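Local coordinates for allantoin racemase (Pseudomonas fluorescens, PDB 5LG5), which interconverts the two enantiomers of allantoin and, as in related hydantoin racemases, probably also racemises other 5-monosubstituted hydantoins, at residues V6-T11 against E42-N47; A74-H79 against D94-A99; G182-D187 against V198-T203. All coordinates share one frame; numbering follows the deposited sequence.

Overall arrangement
Contact 2 lies deepest, its centre about 3 Å from that of the chain, with every touching residue buried. Contact 3 is buried but further out; contact 1 is partly buried, bordering a second subunit. Contacts 1 and 2 belong to the first parallel sheet and meet through Val8, Val44, Gly75 and Glu78; contact 3 belongs to the second, and its Gly201 touches Ile95 and Ala99 of contact 2. Contacts 2 and 3 occupy matching places: the loop after the third strand meets a helix capped by Asp94 or Asp200. Ring packing and a threonine hydroxyl bonded to loop and N-cap mark contact 2, a direct carboxylate bond contact 3, Asx turns and bridging waters contact 1.

Contact 1: V6-T11 against E42-N47; sequences VNVNTT and ESVEGN
Thr11 and Glu42 meet through a hydroxyl and a backbone carbonyl: Thr11 OG1 donates to Glu42 O at 2.7 Å, 17° from the carbonyl plane. The same OG1 comes within 3.4 Å of Glu42 CB and accepts from a water that also donates to Glu42 OE1, tying backbone and side chain of Glu42 to one hydroxyl. Asn9 packs against this carbonyl as well, with Asn9 CG 3.1 Å from Glu42 O, while a second water accepts from both Asn9 ND2 and Val44 N. Beside these polar links Val8 and Val44 cross at about a right angle, CG2 of each 4.0 Å from the other.

Two successive Asx turns position the first shell. Asn9 CG stands between the backbone N and the carbonyl carbon (chi1 70°), and OD1 accepts from Thr11 N at 2.8 Å. Asn7 OD1 in turn receives Asn9 N at 3.1 Å from well above its carbonyl plane, and Asn7 ND2 bonds to Thr15 OG1. Beyond the contact, Glu42 OE2 accepts from Lys232 N and Ser43 OG bonds to Lys231 NZ, both of the second subunit.

Thr11 occupies the N-cap position of helix 12-25, and the pair of Asx turns forms the strand-to-helix loop at the C-terminal end of strand 2-7 in the parallel sheet of this Asp/Glu/hydantoin racemase fold.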
loop_
_atom_site.group_PDB
_atom_site.type_symbol
_atom_site.label_atom_id
_atom_site.label_comp_id
_atom_site.label_asym_id
_atom_site.label_seq_id
_atom_site.Cartn_x
_atom_site.Cartn_y
_atom_site.Cartn_z
ATOM N N VAL E 6 30.795 -6.017 -11.131
ATOM C CA VAL E 6 30.640 -5.527 -12.492
ATOM C C VAL E 6 30.116 -4.105 -12.526
ATOM O O VAL E 6 29.045 -3.799 -12.000
ATOM C CB VAL E 6 29.712 -6.445 -13.307
ATOM C CG1 VAL E 6 29.771 -6.080 -14.775
ATOM C CG2 VAL E 6 30.125 -7.892 -13.120
ATOM N N ASN E 7 30.907 -3.224 -13.113
ATOM C CA ASN E 7 30.497 -1.849 -13.322
ATOM C C ASN E 7 29.327 -1.881 -14.300
ATOM O O ASN E 7 29.274 -2.751 -15.178
ATOM C CB ASN E 7 31.681 -1.081 -13.902
ATOM C CG ASN E 7 31.467 0.424 -13.941
ATOM O OD1 ASN E 7 30.406 0.942 -13.579
ATOM N ND2 ASN E 7 32.486 1.133 -14.416
ATOM N N VAL E 8 28.374 -0.967 -14.164
ATOM C CA VAL E 8 27.259 -0.962 -15.104
ATOM C C VAL E 8 27.623 -0.099 -16.297
ATOM O O VAL E 8 27.034 -0.233 -17.384
ATOM C CB VAL E 8 25.947 -0.450 -14.479
ATOM C CG1 VAL E 8 25.363 -1.502 -13.519
ATOM C CG2 VAL E 8 26.186 0.876 -13.753
ATOM N N ASN E 9 28.604 0.777 -16.100
ATOM C CA ASN E 9 29.055 1.634 -17.188
ATOM C C ASN E 9 30.390 1.185 -17.766
ATOM O O ASN E 9 31.002 0.232 -17.277
ATOM C CB ASN E 9 29.072 3.129 -16.782
ATOM C CG ASN E 9 30.161 3.472 -15.778
ATOM O OD1 ASN E 9 31.353 3.254 -16.034
ATOM N ND2 ASN E 9 29.767 4.094 -14.658
ATOM N N THR E 10 30.837 1.857 -18.818
ATOM C CA THR E 10 32.040 1.424 -19.531
ATOM C C THR E 10 33.315 2.197 -19.176
ATOM O O THR E 10 34.339 2.076 -19.856
ATOM C CB THR E 10 31.819 1.501 -21.036
ATOM O OG1 THR E 10 31.341 2.814 -21.372
ATOM C CG2 THR E 10 30.786 0.469 -21.440
ATOM N N THR E 11 33.240 3.007 -18.129
ATOM C CA THR E 11 34.398 3.769 -17.690
ATOM C C THR E 11 35.259 2.918 -16.768
ATOM O O THR E 11 34.921 2.728 -15.594
ATOM C CB THR E 11 33.965 5.057 -16.998
ATOM O OG1 THR E 11 33.150 5.807 -17.912
ATOM C CG2 THR E 11 35.177 5.888 -16.575
ATOM N N GLU E 42 29.163 5.501 -20.941
ATOM C CA GLU E 42 30.273 5.708 -20.004
ATOM C C GLU E 42 29.757 6.026 -18.604
ATOM O O GLU E 42 30.464 5.901 -17.610
ATOM C CB GLU E 42 31.214 6.806 -20.511
ATOM C CG GLU E 42 30.560 8.172 -20.669
ATOM C CD GLU E 42 31.543 9.227 -21.144
ATOM O OE1 GLU E 42 32.750 9.088 -20.864
ATOM O OE2 GLU E 42 31.109 10.182 -21.814
ATOM N N SER E 43 28.517 6.478 -18.550
ATOM C CA SER E 43 27.818 6.643 -17.294
ATOM C C SER E 43 26.350 6.387 -17.567
ATOM O O SER E 43 25.833 6.741 -18.630
ATOM C CB SER E 43 28.066 8.031 -16.692
ATOM O OG SER E 43 27.378 9.026 -17.413
ATOM N N VAL E 44 25.685 5.747 -16.613
ATOM C CA VAL E 44 24.289 5.371 -16.792
ATOM C C VAL E 44 23.326 6.337 -16.119
ATOM O O VAL E 44 23.172 6.315 -14.899
ATOM C CB VAL E 44 24.047 3.980 -16.252
ATOM C CG1 VAL E 44 22.579 3.608 -16.438
ATOM C CG2 VAL E 44 24.956 3.003 -16.965
ATOM N N GLU E 45 22.668 7.174 -16.914
ATOM C CA GLU E 45 21.840 8.235 -16.354
ATOM C C GLU E 45 20.475 8.284 -17.021
ATOM O O GLU E 45 20.105 9.298 -17.618
ATOM C CB GLU E 45 22.539 9.592 -16.533
ATOM C CG GLU E 45 23.889 9.696 -15.818
ATOM C CD GLU E 45 24.688 10.919 -16.258
ATOM O OE1 GLU E 45 24.496 11.379 -17.412
ATOM O OE2 GLU E 45 25.492 11.430 -15.440
ATOM N N GLY E 46 19.719 7.199 -16.903
ATOM C CA GLY E 46 18.406 7.132 -17.512
ATOM C C GLY E 46 18.006 5.742 -17.966
ATOM O O GLY E 46 18.779 4.778 -17.855
ATOM N N ASN E 47 16.769 5.649 -18.452
ATOM C CA ASN E 47 16.160 4.372 -18.795
ATOM C C ASN E 47 16.868 3.672 -19.942
ATOM O O ASN E 47 17.175 2.481 -19.866
ATOM C CB ASN E 47 14.669 4.553 -19.109
ATOM C CG ASN E 47 13.890 5.111 -17.934
ATOM O OD1 ASN E 47 13.572 6.300 -17.897
ATOM N ND2 ASN E 47 13.585 4.263 -16.968
HETATM O O HOH W 1 26.916 5.114 -14.041
HETATM O O HOH W 2 34.306 8.072 -19.165
#

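Contact 2: A74-H79 against D94-A99; sequences AGYGEH and DITEAA
The Tyr76 ring lies over the first turn of helix 95-103, with Thr96 CA covering one face in a CH-pi contact, 3.7 Å from the ring centroid and 25° off its normal. Ala99 CB sits at the edge, in the ring plane, 3.9 Å from Tyr76 CE1, and Thr96 CG2 approaches Tyr76 CE2 to 3.6 Å. Helix 120-129 adds Ile123 to the surroundings of the ring. The contact sits at the end of the beta-alpha-beta unit 70-94: the loop leaving strand 70-74 packs on the helix that follows the neighbouring strand 92-94.

Ile95 fills the angle between loop and helix: its CG2 meets Ala74 CA at 3.6 Å, and CG1, placed between the backbone N and the carbonyl carbon (chi1 69°), lies 3.4 Å from Gly75 O. Gly77, whose positive phi suits a glycine, donates its N to Thr96 OG1 at 2.9 Å, a fairly straight bond. That hydroxyl passes the link on to the N-cap, since Thr96 OG1 donates to Asp94 OD1 at 2.6 Å. Asp94 OD1 is thus gripped twice, by Thr96 OG1 on its syn side, 30° out of the carboxylate plane, and by Thr96 N on its anti lone pair.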
loop_
_atom_site.group_PDB
_atom_site.type_symbol
_atom_site.label_atom_id
_atom_site.label_comp_id
_atom_site.label_asym_id
_atom_site.label_seq_id
_atom_site.Cartn_x
_atom_site.Cartn_y
_atom_site.Cartn_z
ATOM N N ALA E 74 27.415 -3.499 -9.759
ATOM C CA ALA E 74 27.839 -2.277 -9.091
ATOM C C ALA E 74 27.320 -1.063 -9.823
ATOM O O ALA E 74 28.086 -0.304 -10.427
ATOM C CB ALA E 74 29.357 -2.219 -8.988
ATOM N N GLY E 75 26.010 -0.901 -9.803
ATOM C CA GLY E 75 25.398 0.306 -10.316
ATOM C C GLY E 75 24.190 0.570 -9.456
ATOM O O GLY E 75 23.537 -0.372 -8.991
ATOM N N TYR E 76 23.877 1.844 -9.250
ATOM C CA TYR E 76 22.736 2.178 -8.416
ATOM C C TYR E 76 21.462 2.498 -9.187
ATOM O O TYR E 76 21.399 3.486 -9.923
ATOM C CB TYR E 76 23.091 3.289 -7.421
ATOM C CG TYR E 76 22.402 3.093 -6.103
ATOM C CD1 TYR E 76 23.055 2.465 -5.046
ATOM C CD2 TYR E 76 21.067 3.460 -5.932
ATOM C CE1 TYR E 76 22.415 2.255 -3.834
ATOM C CE2 TYR E 76 20.418 3.260 -4.732
ATOM C CZ TYR E 76 21.094 2.654 -3.682
ATOM O OH TYR E 76 20.433 2.448 -2.483
ATOM N N GLY E 77 20.467 1.621 -9.053
ATOM C CA GLY E 77 19.157 1.868 -9.631
ATOM C C GLY E 77 19.028 1.433 -11.081
ATOM O O GLY E 77 18.123 1.884 -11.785
ATOM N N GLU E 78 19.956 0.599 -11.546
ATOM C CA GLU E 78 19.865 0.045 -12.902
ATOM C C GLU E 78 19.153 -1.287 -12.992
ATOM O O GLU E 78 19.034 -2.024 -12.018
ATOM C CB GLU E 78 21.236 -0.073 -13.583
ATOM C CG GLU E 78 21.816 1.241 -13.997
ATOM C CD GLU E 78 22.298 2.063 -12.832
ATOM O OE1 GLU E 78 22.814 1.454 -11.867
ATOM O OE2 GLU E 78 22.151 3.313 -12.879
ATOM N N HIS E 79 18.711 -1.588 -14.203
ATOM C CA HIS E 79 18.064 -2.843 -14.490
ATOM C C HIS E 79 19.107 -3.926 -14.667
ATOM O O HIS E 79 20.306 -3.643 -14.791
ATOM C CB HIS E 79 17.260 -2.723 -15.776
ATOM C CG HIS E 79 16.034 -1.873 -15.653
ATOM N ND1 HIS E 79 14.953 -2.237 -14.896
ATOM C CD2 HIS E 79 15.710 -0.688 -16.239
ATOM C CE1 HIS E 79 14.008 -1.308 -14.994
ATOM N NE2 HIS E 79 14.450 -0.364 -15.801
ATOM N N ASP E 94 22.881 -6.733 -6.162
ATOM C CA ASP E 94 22.997 -5.408 -6.717
ATOM C C ASP E 94 23.281 -4.456 -5.575
ATOM O O ASP E 94 22.672 -4.569 -4.504
ATOM C CB ASP E 94 21.721 -5.019 -7.446
ATOM C CG ASP E 94 21.910 -3.792 -8.265
ATOM O OD1 ASP E 94 21.985 -2.684 -7.674
ATOM O OD2 ASP E 94 22.054 -3.941 -9.496
ATOM N N ILE E 95 24.186 -3.511 -5.797
ATOM C CA ILE E 95 24.604 -2.619 -4.711
ATOM C C ILE E 95 23.457 -1.761 -4.192
ATOM O O ILE E 95 23.490 -1.287 -3.060
ATOM C CB ILE E 95 25.808 -1.735 -5.097
ATOM C CG1 ILE E 95 25.416 -0.700 -6.159
ATOM C CG2 ILE E 95 26.979 -2.609 -5.563
ATOM C CD1 ILE E 95 26.556 0.299 -6.505
ATOM N N THR E 96 22.442 -1.583 -5.031
ATOM C CA THR E 96 21.246 -0.838 -4.669
ATOM C C THR E 96 20.549 -1.485 -3.490
ATOM O O THR E 96 20.321 -0.866 -2.449
ATOM C CB THR E 96 20.241 -0.831 -5.838
ATOM O OG1 THR E 96 20.890 -0.384 -7.040
ATOM C CG2 THR E 96 19.043 0.051 -5.516
ATOM N N GLU E 97 20.211 -2.750 -3.661
ATOM C CA GLU E 97 19.524 -3.490 -2.625
ATOM C C GLU E 97 20.454 -3.802 -1.476
ATOM O O GLU E 97 20.063 -3.713 -0.319
ATOM C CB GLU E 97 18.891 -4.721 -3.254
ATOM C CG GLU E 97 17.865 -4.247 -4.268
ATOM C CD GLU E 97 17.718 -5.147 -5.463
ATOM O OE1 GLU E 97 17.358 -4.617 -6.532
ATOM O OE2 GLU E 97 17.965 -6.368 -5.342
ATOM N N ALA E 98 21.715 -4.070 -1.788
ATOM C CA ALA E 98 22.696 -4.277 -0.733
ATOM C C ALA E 98 22.717 -3.066 0.194
ATOM O O ALA E 98 22.581 -3.214 1.409
ATOM C CB ALA E 98 24.068 -4.523 -1.322
ATOM N N ALA E 99 22.824 -1.864 -0.376
ATOM C CA ALA E 99 22.877 -0.659 0.455
ATOM C C ALA E 99 21.604 -0.472 1.284
ATOM O O ALA E 99 21.682 -0.252 2.497
ATOM C CB ALA E 99 23.151 0.577 -0.400
#

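Contact 3: G182-D187 against V198-T203; sequences GMAGLD and VVDGVT
Asp200 extends toward Gly185 with CG anti to its backbone N (chi1 -177°), while the chi1 of Asp187, 30° and displaced from a staggered value, sets its CG 3.8 Å from Asp200 CB. Asp200 OD2 accepts from Gly185 N at 2.8 Å, the donor standing above the carboxylate plane, and touches Ala184 CA at 3.3 Å. The other oxygen, Asp200 OD1, caps helix 201-214 by accepting from Val202 N at 3.1 Å, from the opposite face of the carboxylate. One carboxylate fastens both the loop and the helix start.

The two acids cross at about a right angle, their carboxylate planes 62° apart, with Asp187 OD1 3.8 Å from Asp200 OD2. The repulsion expected between such close like charges is probably eased by the N-H donors and the helix N-terminus facing Asp200. Asp187 OD2 accepts from a water that also bonds to Thr203 OG1, bridging to the helix. An alanine in place of Asp200 would probably leave Gly185 N and Val202 N without the carboxylate that serves both, uncapping the helix and freeing the loop to shift.

Apolar contacts flank the acids. Ala184 CB meets Val202 CG2 at 3.8 Å, next to helix 12-25, which supplies Gln21 and Ile18. Val198 CG1 rests on Asp187 CB at 3.6 Å, and the same valine packs on Ile176 and Leu178 of strand 175-179.

Met183 to Leu186 form a type II beta turn, closed by Leu186 N to Met183 O, with Gly185 at its third position. The turn leads from strand 175-179 to helix 187-194, and strand 198-199 then pairs in parallel with strand 175-179: a beta-alpha-beta unit whose loop is pinned to the N-cap of the next helix.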
loop_
_atom_site.group_PDB
_atom_site.type_symbol
_atom_site.label_atom_id
_atom_site.label_comp_id
_atom_site.label_asym_id
_atom_site.label_seq_id
_atom_site.Cartn_x
_atom_site.Cartn_y
_atom_site.Cartn_z
ATOM N N GLY E 182 30.003 5.002 -8.510
ATOM C CA GLY E 182 31.161 5.878 -8.514
ATOM C C GLY E 182 31.314 6.676 -7.230
ATOM O O GLY E 182 32.270 7.444 -7.077
ATOM N N MET E 183 30.374 6.507 -6.305
ATOM C CA MET E 183 30.506 7.132 -4.992
ATOM C C MET E 183 31.235 6.210 -4.012
ATOM O O MET E 183 31.464 6.579 -2.855
ATOM C CB MET E 183 29.140 7.511 -4.427
ATOM C CG MET E 183 28.516 8.740 -5.076
ATOM S SD MET E 183 26.922 9.058 -4.306
ATOM C CE MET E 183 26.248 10.325 -5.394
ATOM N N ALA E 184 31.583 5.009 -4.468
ATOM C CA ALA E 184 32.239 4.032 -3.594
ATOM C C ALA E 184 33.393 4.653 -2.803
ATOM O O ALA E 184 34.211 5.380 -3.367
ATOM C CB ALA E 184 32.735 2.828 -4.397
ATOM N N GLY E 185 33.398 4.421 -1.488
ATOM C CA GLY E 185 34.486 4.827 -0.612
ATOM C C GLY E 185 34.303 6.184 0.027
ATOM O O GLY E 185 35.092 6.598 0.877
ATOM N N LEU E 186 33.208 6.845 -0.326
ATOM C CA LEU E 186 33.018 8.235 0.045
ATOM C C LEU E 186 32.214 8.325 1.348
ATOM O O LEU E 186 31.953 9.425 1.862
ATOM C CB LEU E 186 32.316 8.980 -1.097
ATOM C CG LEU E 186 33.114 9.993 -1.925
ATOM C CD1 LEU E 186 34.555 9.538 -2.160
ATOM C CD2 LEU E 186 32.421 10.262 -3.253
ATOM N N ASP E 187 31.839 7.159 1.880
ATOM C CA ASP E 187 30.909 7.106 2.997
ATOM C C ASP E 187 31.484 7.726 4.251
ATOM O O ASP E 187 30.789 8.432 4.984
ATOM C CB ASP E 187 30.510 5.678 3.351
ATOM C CG ASP E 187 31.586 4.661 3.041
ATOM O OD1 ASP E 187 32.317 4.772 2.021
ATOM O OD2 ASP E 187 31.752 3.762 3.894
ATOM N N VAL E 198 26.685 5.797 7.170
ATOM C CA VAL E 198 26.568 5.932 5.727
ATOM C C VAL E 198 26.936 4.604 5.115
ATOM O O VAL E 198 27.979 4.037 5.435
ATOM C CB VAL E 198 27.480 7.036 5.164
ATOM C CG1 VAL E 198 27.277 7.171 3.666
ATOM C CG2 VAL E 198 27.187 8.358 5.843
ATOM N N VAL E 199 26.070 4.085 4.255
ATOM C CA VAL E 199 26.321 2.777 3.680
ATOM C C VAL E 199 26.793 2.911 2.238
ATOM O O VAL E 199 26.195 3.623 1.443
ATOM C CB VAL E 199 25.079 1.876 3.766
ATOM C CG1 VAL E 199 25.393 0.497 3.222
ATOM C CG2 VAL E 199 24.631 1.762 5.211
ATOM N N ASP E 200 27.901 2.246 1.939
ATOM C CA ASP E 200 28.434 2.148 0.594
ATOM C C ASP E 200 27.950 0.819 0.036
ATOM O O ASP E 200 28.365 -0.243 0.517
ATOM C CB ASP E 200 29.974 2.175 0.632
ATOM C CG ASP E 200 30.611 2.147 -0.759
ATOM O OD1 ASP E 200 29.898 1.992 -1.776
ATOM O OD2 ASP E 200 31.857 2.228 -0.828
ATOM N N GLY E 201 27.082 0.886 -0.971
ATOM C CA GLY E 201 26.500 -0.306 -1.567
ATOM C C GLY E 201 27.550 -1.270 -2.077
ATOM O O GLY E 201 27.356 -2.483 -2.076
ATOM N N VAL E 202 28.672 -0.741 -2.536
ATOM C CA VAL E 202 29.723 -1.620 -3.015
ATOM C C VAL E 202 30.263 -2.534 -1.910
ATOM O O VAL E 202 30.320 -3.750 -2.080
ATOM C CB VAL E 202 30.869 -0.826 -3.636
ATOM C CG1 VAL E 202 32.060 -1.751 -3.910
ATOM C CG2 VAL E 202 30.385 -0.155 -4.911
ATOM N N THR E 203 30.664 -1.950 -0.785
ATOM C CA THR E 203 31.234 -2.739 0.291
ATOM C C THR E 203 30.162 -3.524 1.008
ATOM O O THR E 203 30.405 -4.631 1.472
ATOM C CB THR E 203 32.034 -1.888 1.284
ATOM O OG1 THR E 203 31.210 -0.812 1.762
ATOM C CG2 THR E 203 33.288 -1.332 0.605
HETATM O O HOH W 3 32.432 0.779 3.542
#